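Local atomic coordinates of pyrroline-5-carboxylate reductase catalytic N-terminal domain-containing protein (Sinorhizobium meliloti, PDB entry 4HUJ), a protein that is of unknown function but probably binds a dinucleotide such as NAD(P)+ and may act as an oxidoreductase. Residues L38-T43 with V155-P160; E75-L80 with V98-D103; A82-L87 with I108-S113; A147-P152 with P211-N216; S166-L171 with A192-G197. All blocks are in the same frame, centred on the assembly; numbering follows the deposited sequence.

Contact 1 of 5, residues L38-T43 with V155-P160; sequences LAERFT and VLAADP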
# COMPACT_ATOMS: atom_id res chain seq x y z
N LEU A 38 -2.90 -4.15 7.15
CA LEU A 38 -1.64 -4.52 6.52
C LEU A 38 -0.69 -5.19 7.51
O LEU A 38 -0.11 -6.23 7.20
CB LEU A 38 -0.99 -3.30 5.86
CG LEU A 38 -1.62 -2.86 4.54
CD1 LEU A 38 -1.13 -1.47 4.15
CD2 LEU A 38 -1.35 -3.89 3.43
N ALA A 39 -0.55 -4.61 8.70
CA ALA A 39 0.29 -5.21 9.74
C ALA A 39 -0.17 -6.64 10.05
O ALA A 39 0.67 -7.55 10.18
CB ALA A 39 0.28 -4.35 11.00
N GLU A 40 -1.48 -6.84 10.14
CA GLU A 40 -2.06 -8.16 10.42
C GLU A 40 -1.72 -9.17 9.33
O GLU A 40 -1.39 -10.33 9.61
CB GLU A 40 -3.57 -8.07 10.61
CG GLU A 40 -4.26 -9.41 10.96
CD GLU A 40 -5.67 -9.25 11.49
OE1 GLU A 40 -6.14 -8.09 11.63
OE2 GLU A 40 -6.31 -10.29 11.78
N ARG A 41 -1.79 -8.72 8.08
CA ARG A 41 -1.49 -9.61 6.96
C ARG A 41 -0.01 -9.96 6.87
O ARG A 41 0.33 -11.10 6.58
CB ARG A 41 -2.00 -9.01 5.65
CG ARG A 41 -3.52 -9.00 5.52
CD ARG A 41 -4.05 -10.43 5.57
NE ARG A 41 -4.73 -10.77 6.82
CZ ARG A 41 -4.68 -11.96 7.41
NH1 ARG A 41 -3.92 -12.93 6.92
NH2 ARG A 41 -5.37 -12.17 8.53
N PHE A 42 0.86 -8.99 7.12
CA PHE A 42 2.31 -9.24 7.14
C PHE A 42 2.67 -10.24 8.24
O PHE A 42 3.45 -11.18 8.02
CB PHE A 42 3.09 -7.93 7.32
CG PHE A 42 3.38 -7.21 6.02
CD1 PHE A 42 4.63 -7.33 5.42
CD2 PHE A 42 2.41 -6.43 5.40
CE1 PHE A 42 4.92 -6.67 4.22
CE2 PHE A 42 2.68 -5.78 4.20
CZ PHE A 42 3.94 -5.89 3.61
N THR A 43 2.06 -10.06 9.41
CA THR A 43 2.27 -10.93 10.57
C THR A 43 1.81 -12.36 10.30
O THR A 43 2.55 -13.32 10.56
CB THR A 43 1.59 -10.36 11.82
OG1 THR A 43 2.16 -9.08 12.10
CG2 THR A 43 1.78 -11.27 13.04
N VAL A 155 -12.04 -6.21 5.19
CA VAL A 155 -11.84 -7.29 4.23
C VAL A 155 -10.35 -7.61 4.11
O VAL A 155 -9.96 -8.78 4.17
CB VAL A 155 -12.45 -6.96 2.83
CG1 VAL A 155 -12.22 -8.10 1.84
CG2 VAL A 155 -13.94 -6.66 2.95
N LEU A 156 -9.52 -6.57 3.97
CA LEU A 156 -8.07 -6.74 3.86
C LEU A 156 -7.48 -7.46 5.09
O LEU A 156 -6.56 -8.27 4.95
CB LEU A 156 -7.37 -5.39 3.66
CG LEU A 156 -5.89 -5.43 3.26
CD1 LEU A 156 -5.74 -5.85 1.81
CD2 LEU A 156 -5.23 -4.09 3.49
N ALA A 157 -8.01 -7.15 6.27
CA ALA A 157 -7.49 -7.70 7.53
C ALA A 157 -7.75 -9.20 7.69
O ALA A 157 -7.03 -9.88 8.43
CB ALA A 157 -8.06 -6.94 8.72
N ALA A 158 -8.78 -9.69 7.01
CA ALA A 158 -9.21 -11.08 7.11
C ALA A 158 -8.23 -12.04 6.43
O ALA A 158 -7.44 -11.63 5.58
CB ALA A 158 -10.60 -11.23 6.52
N ASP A 159 -8.28 -13.31 6.81
CA ASP A 159 -7.52 -14.35 6.13
C ASP A 159 -7.94 -14.38 4.66
O ASP A 159 -9.12 -14.57 4.36
CB ASP A 159 -7.77 -15.71 6.77
CG ASP A 159 -6.82 -16.79 6.27
OD1 ASP A 159 -6.31 -16.71 5.13
OD2 ASP A 159 -6.58 -17.75 7.04
N PRO A 160 -6.97 -14.17 3.74
CA PRO A 160 -7.31 -14.15 2.31
C PRO A 160 -7.68 -15.50 1.70
O PRO A 160 -8.28 -15.54 0.63
CB PRO A 160 -6.03 -13.61 1.65
CG PRO A 160 -4.94 -13.94 2.61
CD PRO A 160 -5.56 -13.83 3.98
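Arg41 closes on one oxygen, Ala157 O, through NE and NH2: Arg41 NE lies 2.9 Å and Arg41 NH2 2.8 Å from it. Both bonds are bent, with N-H...O angles of 138° and 142°, since two donors converge on one oxygen. That oxygen sits at the guanidinium edge, in its plane; the nitrogens approach from one face of the peptide, NE well above the carbonyl plane and NH2 less tilted. A bend at chi2 (-61°) and another at chi3 swing the group round to this carbonyl, and Arg41 CG passes 3.2 Å from Leu156 O. Over one guanidinium face lie Ala158 O and Asp159 N, neither hydrogen-bonded to it. Among charges, Glu40 OE2 forms a long salt bridge of 3.9 Å with Arg41 NH2. Apolar contact comes from Leu38 CD2, 3.9 Å from Leu156 CD2, while the ring carbon Pro160 CD approaches Arg41 NH1 to 3.5 Å. Without the guanidinium, an alanine here would probably leave Ala157 O lacking both donors and segment 155-160 less firmly held against helix 32-44. Leu38 also rests on Ile86 and Ala88 of strand 84-88. Helix 32-44 follows strand 26-30 and a glycine-rich turn, consistent with the first helix of a Rossmann-type dinucleotide-binding fold; the contact ties this helix to the chain at and beyond helix 153-156.

Contact 2 of 5, residues E75-L80 with V98-D103; sequences ELKDAL and VTQVSD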
# COMPACT_ATOMS: atom_id res chain seq x y z
N GLU A 75 10.73 5.26 13.28
CA GLU A 75 10.58 6.66 12.90
C GLU A 75 10.34 6.75 11.39
O GLU A 75 10.81 5.90 10.63
CB GLU A 75 11.81 7.48 13.29
CG GLU A 75 12.00 7.66 14.81
CD GLU A 75 11.00 8.62 15.46
OE1 GLU A 75 10.34 9.41 14.74
OE2 GLU A 75 10.86 8.58 16.71
N LEU A 76 9.58 7.77 10.98
CA LEU A 76 9.18 7.94 9.59
C LEU A 76 10.38 8.03 8.63
O LEU A 76 10.38 7.40 7.57
CB LEU A 76 8.27 9.18 9.46
CG LEU A 76 7.53 9.48 8.15
CD1 LEU A 76 6.70 8.29 7.65
CD2 LEU A 76 6.65 10.69 8.34
N LYS A 77 11.40 8.80 9.02
CA LYS A 77 12.61 8.99 8.21
C LYS A 77 13.32 7.68 7.87
O LYS A 77 13.97 7.57 6.82
CB LYS A 77 13.59 9.94 8.91
CG LYS A 77 13.03 11.32 9.23
CD LYS A 77 12.77 12.16 7.99
CE LYS A 77 12.38 13.58 8.37
NZ LYS A 77 13.39 14.23 9.25
N ASP A 78 13.20 6.71 8.76
CA ASP A 78 13.78 5.38 8.56
C ASP A 78 12.90 4.51 7.66
O ASP A 78 13.40 3.87 6.74
CB ASP A 78 14.05 4.70 9.91
CG ASP A 78 15.07 5.46 10.75
OD1 ASP A 78 16.05 6.00 10.17
OD2 ASP A 78 14.91 5.52 11.99
N ALA A 79 11.59 4.52 7.91
CA ALA A 79 10.63 3.75 7.11
C ALA A 79 10.61 4.16 5.64
O ALA A 79 10.46 3.31 4.77
CB ALA A 79 9.23 3.86 7.71
N LEU A 80 10.78 5.45 5.38
CA LEU A 80 10.76 5.98 4.02
C LEU A 80 11.98 5.57 3.19
O LEU A 80 12.07 5.90 2.00
CB LEU A 80 10.61 7.51 4.04
CG LEU A 80 9.27 8.08 4.51
CD1 LEU A 80 9.32 9.61 4.55
CD2 LEU A 80 8.13 7.60 3.63
N VAL A 98 6.04 12.47 1.89
CA VAL A 98 7.02 12.08 0.87
C VAL A 98 8.01 13.19 0.49
O VAL A 98 9.07 12.92 -0.07
CB VAL A 98 6.36 11.49 -0.40
CG1 VAL A 98 5.61 10.20 -0.06
CG2 VAL A 98 5.44 12.50 -1.08
N THR A 99 7.67 14.44 0.81
CA THR A 99 8.55 15.58 0.56
C THR A 99 9.83 15.51 1.41
O THR A 99 10.81 16.19 1.12
CB THR A 99 7.81 16.94 0.73
OG1 THR A 99 8.60 18.00 0.17
CG2 THR A 99 7.53 17.25 2.21
N GLN A 100 9.80 14.68 2.45
CA GLN A 100 10.93 14.50 3.37
C GLN A 100 12.10 13.75 2.72
O GLN A 100 13.23 13.82 3.21
CB GLN A 100 10.48 13.78 4.65
CG GLN A 100 9.59 14.63 5.56
CD GLN A 100 8.91 13.84 6.67
OE1 GLN A 100 9.50 12.91 7.25
NE2 GLN A 100 7.67 14.20 6.98
N VAL A 101 11.82 13.03 1.64
CA VAL A 101 12.83 12.30 0.87
C VAL A 101 13.02 12.98 -0.48
O VAL A 101 12.05 13.24 -1.19
CB VAL A 101 12.44 10.81 0.68
CG1 VAL A 101 13.38 10.12 -0.32
CG2 VAL A 101 12.45 10.07 2.01
N SER A 102 14.27 13.26 -0.83
CA SER A 102 14.58 13.99 -2.06
C SER A 102 14.81 13.07 -3.27
O SER A 102 14.34 13.37 -4.37
CB SER A 102 15.77 14.94 -1.85
OG SER A 102 16.87 14.28 -1.25
N ASP A 103 15.53 11.97 -3.06
CA ASP A 103 15.76 11.01 -4.14
C ASP A 103 15.19 9.63 -3.81
O ASP A 103 15.56 9.00 -2.81
CB ASP A 103 17.25 10.92 -4.51
CG ASP A 103 17.47 10.44 -5.94
OD1 ASP A 103 16.72 9.57 -6.43
OD2 ASP A 103 18.42 10.94 -6.59
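Gln100 is the first residue along 98-103 to touch 75-80, and it does so with its amide end. A type I turn from Val98 to Val101, closed by a 3.2 Å bond from Val101 N to Val98 O, puts Gln100 and Val101 on the side facing the short helix 76-79. Gln100 is extended beyond CG (chi2 168°) and crosses both Leu76 and Lys77 at about a right angle. Its oxygen does most of the touching: Gln100 OE1 lies 3.2 Å from Lys77 CE and 3.8 Å from Leu76 CD2. Lys77 meets it with methylenes, because bends at chi2 (-68°) and chi4 fold the chain so that CD and CE face the amide. No hydrogen bond crosses here, although the positive end of the lysine is likely to make its neighbouring CE a mildly favourable partner for the oxygen. The amide nitrogen has its own holder: Gln100 NE2 donates to Asp96 O, in the preceding helix, which fixes the rotation of the group, and the same nitrogen lies 3.9 Å from Leu76 CD2. Val101 follows with a purely apolar contact. Its CG2 branch approaches Leu80 obliquely, Val101 CG2 lying 3.7 Å from Leu80 CB and 4.1 Å from Leu80 CD1. Leu76 and Leu80 both also touch Ile29 of strand 26-30 and Ile97 of helix 94-98, so the contact lies where helix 76-79 and the end of helix 94-98 come together over the parallel strands of this part of the sheet, with Trp104 beside Leu80.

Contact 3 of 5, residues A82-L87 with I108-S113; sequences ADVVIL and IVVDAS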
# COMPACT_ATOMS: atom_id res chain seq x y z
N ALA A 82 12.89 2.28 2.90
CA ALA A 82 12.70 0.88 2.53
C ALA A 82 12.63 0.64 1.02
O ALA A 82 12.35 1.56 0.24
CB ALA A 82 11.47 0.30 3.21
N ASP A 83 12.88 -0.60 0.61
CA ASP A 83 12.84 -0.99 -0.80
C ASP A 83 11.45 -0.76 -1.37
O ASP A 83 11.31 -0.30 -2.50
CB ASP A 83 13.21 -2.46 -0.96
CG ASP A 83 14.66 -2.76 -0.61
OD1 ASP A 83 15.50 -1.84 -0.68
OD2 ASP A 83 14.95 -3.92 -0.27
N VAL A 84 10.45 -1.11 -0.56
CA VAL A 84 9.04 -0.99 -0.95
C VAL A 84 8.31 -0.22 0.14
O VAL A 84 8.24 -0.68 1.30
CB VAL A 84 8.40 -2.37 -1.19
CG1 VAL A 84 6.92 -2.23 -1.55
CG2 VAL A 84 9.13 -3.13 -2.29
N VAL A 85 7.77 0.93 -0.23
CA VAL A 85 7.13 1.84 0.72
C VAL A 85 5.65 1.93 0.37
O VAL A 85 5.30 2.40 -0.71
CB VAL A 85 7.79 3.24 0.72
CG1 VAL A 85 7.04 4.21 1.64
CG2 VAL A 85 9.25 3.14 1.16
N ILE A 86 4.81 1.46 1.28
CA ILE A 86 3.36 1.38 1.05
C ILE A 86 2.70 2.57 1.72
O ILE A 86 2.72 2.70 2.94
CB ILE A 86 2.76 0.07 1.61
CG1 ILE A 86 3.47 -1.14 0.99
CG2 ILE A 86 1.25 0.02 1.32
CD1 ILE A 86 3.13 -2.47 1.66
N LEU A 87 2.12 3.45 0.90
CA LEU A 87 1.47 4.65 1.40
C LEU A 87 0.01 4.35 1.71
O LEU A 87 -0.86 4.41 0.83
CB LEU A 87 1.60 5.81 0.40
CG LEU A 87 3.02 6.31 0.11
CD1 LEU A 87 2.98 7.32 -1.02
CD2 LEU A 87 3.68 6.93 1.35
N ILE A 108 10.48 1.38 -4.65
CA ILE A 108 9.11 1.23 -5.13
C ILE A 108 8.20 1.89 -4.11
O ILE A 108 8.32 1.63 -2.91
CB ILE A 108 8.73 -0.26 -5.30
CG1 ILE A 108 9.51 -0.88 -6.46
CG2 ILE A 108 7.21 -0.42 -5.53
CD1 ILE A 108 9.42 -2.40 -6.51
N VAL A 109 7.30 2.74 -4.60
CA VAL A 109 6.27 3.34 -3.77
C VAL A 109 4.93 2.73 -4.18
O VAL A 109 4.59 2.73 -5.35
CB VAL A 109 6.26 4.88 -3.91
CG1 VAL A 109 5.00 5.49 -3.28
CG2 VAL A 109 7.50 5.47 -3.27
N VAL A 110 4.21 2.18 -3.21
CA VAL A 110 2.88 1.62 -3.46
C VAL A 110 1.83 2.62 -2.99
O VAL A 110 1.72 2.91 -1.80
CB VAL A 110 2.71 0.27 -2.74
CG1 VAL A 110 1.31 -0.31 -3.00
CG2 VAL A 110 3.77 -0.72 -3.22
N ASP A 111 1.07 3.18 -3.94
CA ASP A 111 -0.01 4.11 -3.61
C ASP A 111 -1.28 3.32 -3.25
O ASP A 111 -1.94 2.77 -4.13
CB ASP A 111 -0.26 5.07 -4.77
CG ASP A 111 -1.38 6.07 -4.49
OD1 ASP A 111 -1.78 6.24 -3.31
OD2 ASP A 111 -1.84 6.72 -5.44
N ALA A 112 -1.60 3.27 -1.96
CA ALA A 112 -2.80 2.59 -1.48
C ALA A 112 -3.94 3.57 -1.16
O ALA A 112 -4.98 3.16 -0.62
CB ALA A 112 -2.48 1.73 -0.27
N SER A 113 -3.75 4.85 -1.51
CA SER A 113 -4.70 5.90 -1.13
C SER A 113 -5.82 6.07 -2.16
O SER A 113 -5.66 5.74 -3.33
CB SER A 113 -3.98 7.24 -0.96
OG SER A 113 -3.67 7.83 -2.23
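Leu87 keeps CG beside its backbone N (chi1 -64°) and Val109 turns CG1 to the carbonyl-carbon side (chi1 168°), which brings Leu87 CD1 to 3.5 Å from Val109 CG1. On the other face of the sheet Val84, Ile86, Ile108 and Val110 form a second apolar patch: Val84 CG1 is 3.9 Å from Val110 CG2, and Ile86 lies side by side with Val110. The backbones are parallel and in register from Val84-Ile108 to Leu87-Asp111. Val85 uses N towards Ile108 O (2.8 Å) and O towards Val110 N (2.7 Å); Leu87 O accepts from Ala112 N and Leu87 N donates to Val110 O. The strands belong to a beta-alpha-beta unit whose helix 94-98 packs on Leu87, as in Rossmann-type folds, while Val182 of helix 176-188 meets Ile108 and Val110 on the other face. Past the last pair the chain leaves the strand through an Asx turn. Asp111 OD1 accepts Ser113 OG on its syn lone pair at 2.7 Å, and Ser113 N from above the carboxylate plane at 3.0 Å. Thr132 OG1 hydrogen-bonds Asp111 OD2, the second oxygen of this buried carboxylate.

Contact 4 of 5, residues A147-P152 with P211-N216; sequences AFNTLP and PLVALN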
# COMPACT_ATOMS: atom_id res chain seq x y z
N ALA A 147 -1.88 -0.16 -5.59
CA ALA A 147 -2.37 -1.40 -4.98
C ALA A 147 -2.77 -1.19 -3.53
O ALA A 147 -2.29 -0.27 -2.88
CB ALA A 147 -1.30 -2.50 -5.08
N PHE A 148 -3.64 -2.08 -3.03
CA PHE A 148 -4.16 -2.06 -1.65
C PHE A 148 -5.19 -0.96 -1.42
O PHE A 148 -5.59 -0.72 -0.28
CB PHE A 148 -3.05 -1.94 -0.58
CG PHE A 148 -2.02 -3.04 -0.61
CD1 PHE A 148 -2.33 -4.34 -0.21
CD2 PHE A 148 -0.71 -2.76 -0.99
CE1 PHE A 148 -1.36 -5.35 -0.22
CE2 PHE A 148 0.27 -3.76 -1.01
CZ PHE A 148 -0.06 -5.06 -0.61
N ASN A 149 -5.62 -0.29 -2.49
CA ASN A 149 -6.64 0.76 -2.37
C ASN A 149 -8.06 0.24 -2.57
O ASN A 149 -9.04 0.96 -2.38
CB ASN A 149 -6.38 1.86 -3.40
CG ASN A 149 -6.72 1.42 -4.81
OD1 ASN A 149 -6.09 0.52 -5.36
ND2 ASN A 149 -7.75 2.04 -5.40
N THR A 150 -8.18 -1.03 -2.96
CA THR A 150 -9.45 -1.53 -3.47
C THR A 150 -10.36 -2.14 -2.42
O THR A 150 -11.57 -2.21 -2.63
CB THR A 150 -9.21 -2.57 -4.57
OG1 THR A 150 -8.22 -3.50 -4.12
CG2 THR A 150 -8.70 -1.87 -5.84
N LEU A 151 -9.80 -2.59 -1.31
CA LEU A 151 -10.60 -3.29 -0.32
C LEU A 151 -10.76 -2.50 0.97
O LEU A 151 -9.82 -1.85 1.42
CB LEU A 151 -9.99 -4.67 -0.02
CG LEU A 151 -9.90 -5.65 -1.19
CD1 LEU A 151 -9.31 -6.95 -0.70
CD2 LEU A 151 -11.27 -5.88 -1.83
N PRO A 152 -11.96 -2.57 1.58
CA PRO A 152 -12.15 -2.07 2.92
C PRO A 152 -11.17 -2.77 3.87
O PRO A 152 -10.87 -3.95 3.68
CB PRO A 152 -13.58 -2.49 3.27
CG PRO A 152 -14.23 -2.77 1.98
CD PRO A 152 -13.17 -3.23 1.05
N PRO A 211 -15.41 0.55 -11.13
CA PRO A 211 -16.02 -0.76 -10.83
C PRO A 211 -15.26 -1.75 -9.95
O PRO A 211 -15.90 -2.59 -9.31
CB PRO A 211 -16.25 -1.35 -12.22
CG PRO A 211 -16.46 -0.16 -13.09
CD PRO A 211 -15.48 0.86 -12.57
N LEU A 212 -13.93 -1.70 -9.93
CA LEU A 212 -13.17 -2.71 -9.18
C LEU A 212 -12.89 -2.33 -7.73
O LEU A 212 -12.39 -3.15 -6.95
CB LEU A 212 -11.87 -3.09 -9.89
CG LEU A 212 -12.04 -3.71 -11.28
CD1 LEU A 212 -10.69 -4.16 -11.84
CD2 LEU A 212 -13.06 -4.86 -11.31
N VAL A 213 -13.22 -1.10 -7.36
CA VAL A 213 -13.05 -0.65 -5.97
C VAL A 213 -14.20 -1.19 -5.12
O VAL A 213 -15.37 -1.10 -5.51
CB VAL A 213 -12.94 0.89 -5.88
CG1 VAL A 213 -12.86 1.34 -4.42
CG2 VAL A 213 -11.72 1.37 -6.63
N ALA A 214 -13.84 -1.77 -3.97
CA ALA A 214 -14.77 -2.32 -2.99
C ALA A 214 -15.50 -3.55 -3.52
O ALA A 214 -16.60 -3.89 -3.06
CB ALA A 214 -15.76 -1.25 -2.51
N LEU A 215 -14.88 -4.23 -4.48
CA LEU A 215 -15.45 -5.43 -5.06
C LEU A 215 -14.71 -6.63 -4.50
O LEU A 215 -13.49 -6.76 -4.68
CB LEU A 215 -15.36 -5.38 -6.59
CG LEU A 215 -15.96 -6.52 -7.41
CD1 LEU A 215 -17.49 -6.52 -7.31
CD2 LEU A 215 -15.53 -6.39 -8.86
N ASN A 216 -15.43 -7.50 -3.79
CA ASN A 216 -14.83 -8.69 -3.20
C ASN A 216 -14.89 -9.88 -4.15
O ASN A 216 -15.97 -10.43 -4.42
CB ASN A 216 -15.51 -9.05 -1.87
CG ASN A 216 -15.39 -7.96 -0.83
OD1 ASN A 216 -14.46 -7.15 -0.86
ND2 ASN A 216 -16.33 -7.93 0.11
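Leu151 reaches across to Leu215 and Asn216 with one branch of its tip. Its CB points away from 211-216, and CG stands beside the backbone N (chi1 -61°), opposite the carbonyl carbon. From CG the chain forks. CD1 goes to strand 166-173, where it packs on Arg167 and Leu169; CD2 turns back to the other loop, with Leu151 CD2 3.7 Å from Leu215 O and 3.6 Å from Asn216 OD1. The methyl meets both oxygens by van der Waals contact. Polar linkage comes from the backbone next door: Ala214 N donates to Thr150 O at 2.7 Å, with an N-H...O angle of 149° and the donor in the carbonyl plane. Ala214 is the third residue of a type II beta turn running from Leu212 to Leu215, and its positive phi (68°) belongs to that turn. The partner loop links strand 143-147 to helix 153-156, at the end of a strand of the central sheet, and Pro152 stands at the N-cap of the helix. Beside the hydrogen bond, Thr150 CB lies 4.0 Å from Leu212 O. Val213 brings its CG2 methyl to Asn149, with Val213 CG2 4.2 Å from Asn149 ND2. That amide nitrogen donates to Gln206 O of helix 199-206, a bond that ties the 147-152 loop to the helix preceding the turn.

Contact 5 of 5, residues S166-L171 with A192-G197; sequences SRVLFL and APVDLG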
# COMPACT_ATOMS: atom_id res chain seq x y z
N SER A 166 -8.65 -17.45 -3.22
CA SER A 166 -7.90 -16.43 -2.51
C SER A 166 -8.43 -15.05 -2.87
O SER A 166 -8.74 -14.79 -4.03
CB SER A 166 -6.41 -16.51 -2.85
OG SER A 166 -5.87 -17.76 -2.43
N ARG A 167 -8.53 -14.19 -1.86
CA ARG A 167 -9.01 -12.81 -2.04
C ARG A 167 -8.17 -12.08 -3.09
O ARG A 167 -6.94 -12.10 -3.04
CB ARG A 167 -8.98 -12.07 -0.69
CG ARG A 167 -9.54 -10.64 -0.72
CD ARG A 167 -11.02 -10.62 -1.15
NE ARG A 167 -11.90 -11.27 -0.17
CZ ARG A 167 -13.06 -11.87 -0.48
NH1 ARG A 167 -13.48 -11.93 -1.74
NH2 ARG A 167 -13.79 -12.41 0.48
N VAL A 168 -8.86 -11.42 -4.02
CA VAL A 168 -8.19 -10.74 -5.13
C VAL A 168 -7.78 -9.32 -4.76
O VAL A 168 -8.59 -8.54 -4.24
CB VAL A 168 -9.09 -10.70 -6.39
CG1 VAL A 168 -8.48 -9.81 -7.49
CG2 VAL A 168 -9.31 -12.11 -6.92
N LEU A 169 -6.52 -9.01 -5.05
CA LEU A 169 -6.02 -7.64 -5.00
C LEU A 169 -5.56 -7.23 -6.38
O LEU A 169 -4.57 -7.75 -6.91
CB LEU A 169 -4.88 -7.49 -3.98
CG LEU A 169 -5.27 -7.35 -2.51
CD1 LEU A 169 -4.03 -7.36 -1.62
CD2 LEU A 169 -6.10 -6.09 -2.26
N PHE A 170 -6.29 -6.30 -6.99
CA PHE A 170 -5.86 -5.69 -8.24
C PHE A 170 -4.67 -4.75 -8.02
O PHE A 170 -4.55 -4.10 -6.98
CB PHE A 170 -7.02 -4.94 -8.91
CG PHE A 170 -8.15 -5.84 -9.33
CD1 PHE A 170 -8.02 -6.65 -10.46
CD2 PHE A 170 -9.33 -5.89 -8.60
CE1 PHE A 170 -9.06 -7.50 -10.85
CE2 PHE A 170 -10.39 -6.73 -8.98
CZ PHE A 170 -10.25 -7.53 -10.11
N LEU A 171 -3.77 -4.70 -9.00
CA LEU A 171 -2.66 -3.74 -8.98
C LEU A 171 -2.41 -3.22 -10.38
O LEU A 171 -2.88 -3.80 -11.36
CB LEU A 171 -1.38 -4.34 -8.38
CG LEU A 171 -0.64 -5.39 -9.23
CD1 LEU A 171 0.85 -5.32 -8.97
CD2 LEU A 171 -1.17 -6.80 -8.94
N ALA A 192 -4.50 -13.07 -4.11
CA ALA A 192 -4.30 -13.33 -5.53
C ALA A 192 -4.10 -12.00 -6.25
O ALA A 192 -5.05 -11.21 -6.34
CB ALA A 192 -5.49 -14.07 -6.10
N PRO A 193 -2.88 -11.73 -6.74
CA PRO A 193 -2.66 -10.48 -7.47
C PRO A 193 -3.24 -10.57 -8.88
O PRO A 193 -3.14 -11.62 -9.53
CB PRO A 193 -1.14 -10.35 -7.50
CG PRO A 193 -0.64 -11.75 -7.47
CD PRO A 193 -1.65 -12.54 -6.66
N VAL A 194 -3.87 -9.49 -9.32
CA VAL A 194 -4.25 -9.36 -10.72
C VAL A 194 -3.71 -8.03 -11.22
O VAL A 194 -4.20 -6.97 -10.84
CB VAL A 194 -5.78 -9.45 -10.96
CG1 VAL A 194 -6.09 -9.26 -12.45
CG2 VAL A 194 -6.34 -10.79 -10.47
N ASP A 195 -2.69 -8.10 -12.08
CA ASP A 195 -2.04 -6.92 -12.64
C ASP A 195 -2.80 -6.43 -13.88
O ASP A 195 -2.78 -7.08 -14.93
CB ASP A 195 -0.58 -7.27 -12.99
CG ASP A 195 0.21 -6.08 -13.51
OD1 ASP A 195 -0.36 -5.00 -13.76
OD2 ASP A 195 1.43 -6.25 -13.69
N LEU A 196 -3.46 -5.29 -13.73
CA LEU A 196 -4.32 -4.72 -14.78
C LEU A 196 -3.54 -4.00 -15.86
O LEU A 196 -4.11 -3.63 -16.89
CB LEU A 196 -5.34 -3.75 -14.17
CG LEU A 196 -6.34 -4.34 -13.17
CD1 LEU A 196 -7.05 -3.22 -12.42
CD2 LEU A 196 -7.35 -5.26 -13.85
N GLY A 197 -2.25 -3.79 -15.63
CA GLY A 197 -1.40 -3.07 -16.58
C GLY A 197 -1.00 -1.69 -16.10
O GLY A 197 -0.75 -1.49 -14.91
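Strands 166-173 and 192-195, in which Val168 pairs with Ala192 and Phe170 with Val194, are parallel neighbours in a beta-alpha-beta unit whose helix is 176-188. Five backbone hydrogen bonds join them, from Ala192 N to Arg167 O (2.8 Å) through to Leu196 N, which reaches Leu171 O at 2.9 Å and an N-H...O angle of 169°. On one face Phe170 lies alongside Val194: Phe170 CD1 is 3.6 Å from Val194 CB, while Val168 CG1 from its own strand sits over the ring centre. Leu196 adds its two methyls, with Phe170 CD1 3.7 Å from Leu196 CD2 and Phe170 CB 3.9 Å from Leu196 CD1. An alanine in place of Leu196 would probably open a gap beside Phe170 CB and CD1, leaving that side of the ring less closely packed. On the other face Leu171 holds CG between its backbone N and carbonyl carbon (chi1 71°), which lays CD2 along the partner backbone; Leu171 CD2 is 3.8 Å from Pro193 CB. Pro193 also packs on Ala183 and Ile186 of helix 176-188. Further along, Asp195 OD1 accepts Gly197 N at 2.9 Å, an Asx turn, and the backbone angles at Gly197 would jam a beta carbon against the preceding carbonyl. Two parallel neighbouring strands, with the helix between them in the chain packed on Pro193, make this a beta-alpha-beta crossover of an alpha/beta fold.

In the fold
Contact 3 is the buried core, its centre about 5 Å from the centre of the chain, and contacts 1, 2, 4 and 5 lie farther out, each partly buried. Contacts 3 and 5 share a chemistry, parallel strands of one sheet with regular backbone bonds, but do not touch. Contacts 1 and 2 each set a helix against a later chain segment, and contact 4 joins two loops: contact 1 through a charged side chain on a carbonyl, contact 4 through a single backbone bond, contact 2 without any hydrogen bond across it. Contacts 1 and 2 flank the centre on opposite sides, and both touch contact 3. Phe148 and Leu151 of contact 4 pack on Leu169 of contact 5, and Pro160 of contact 1 is hydrogen-bonded through its backbone to Arg167 of contact 5.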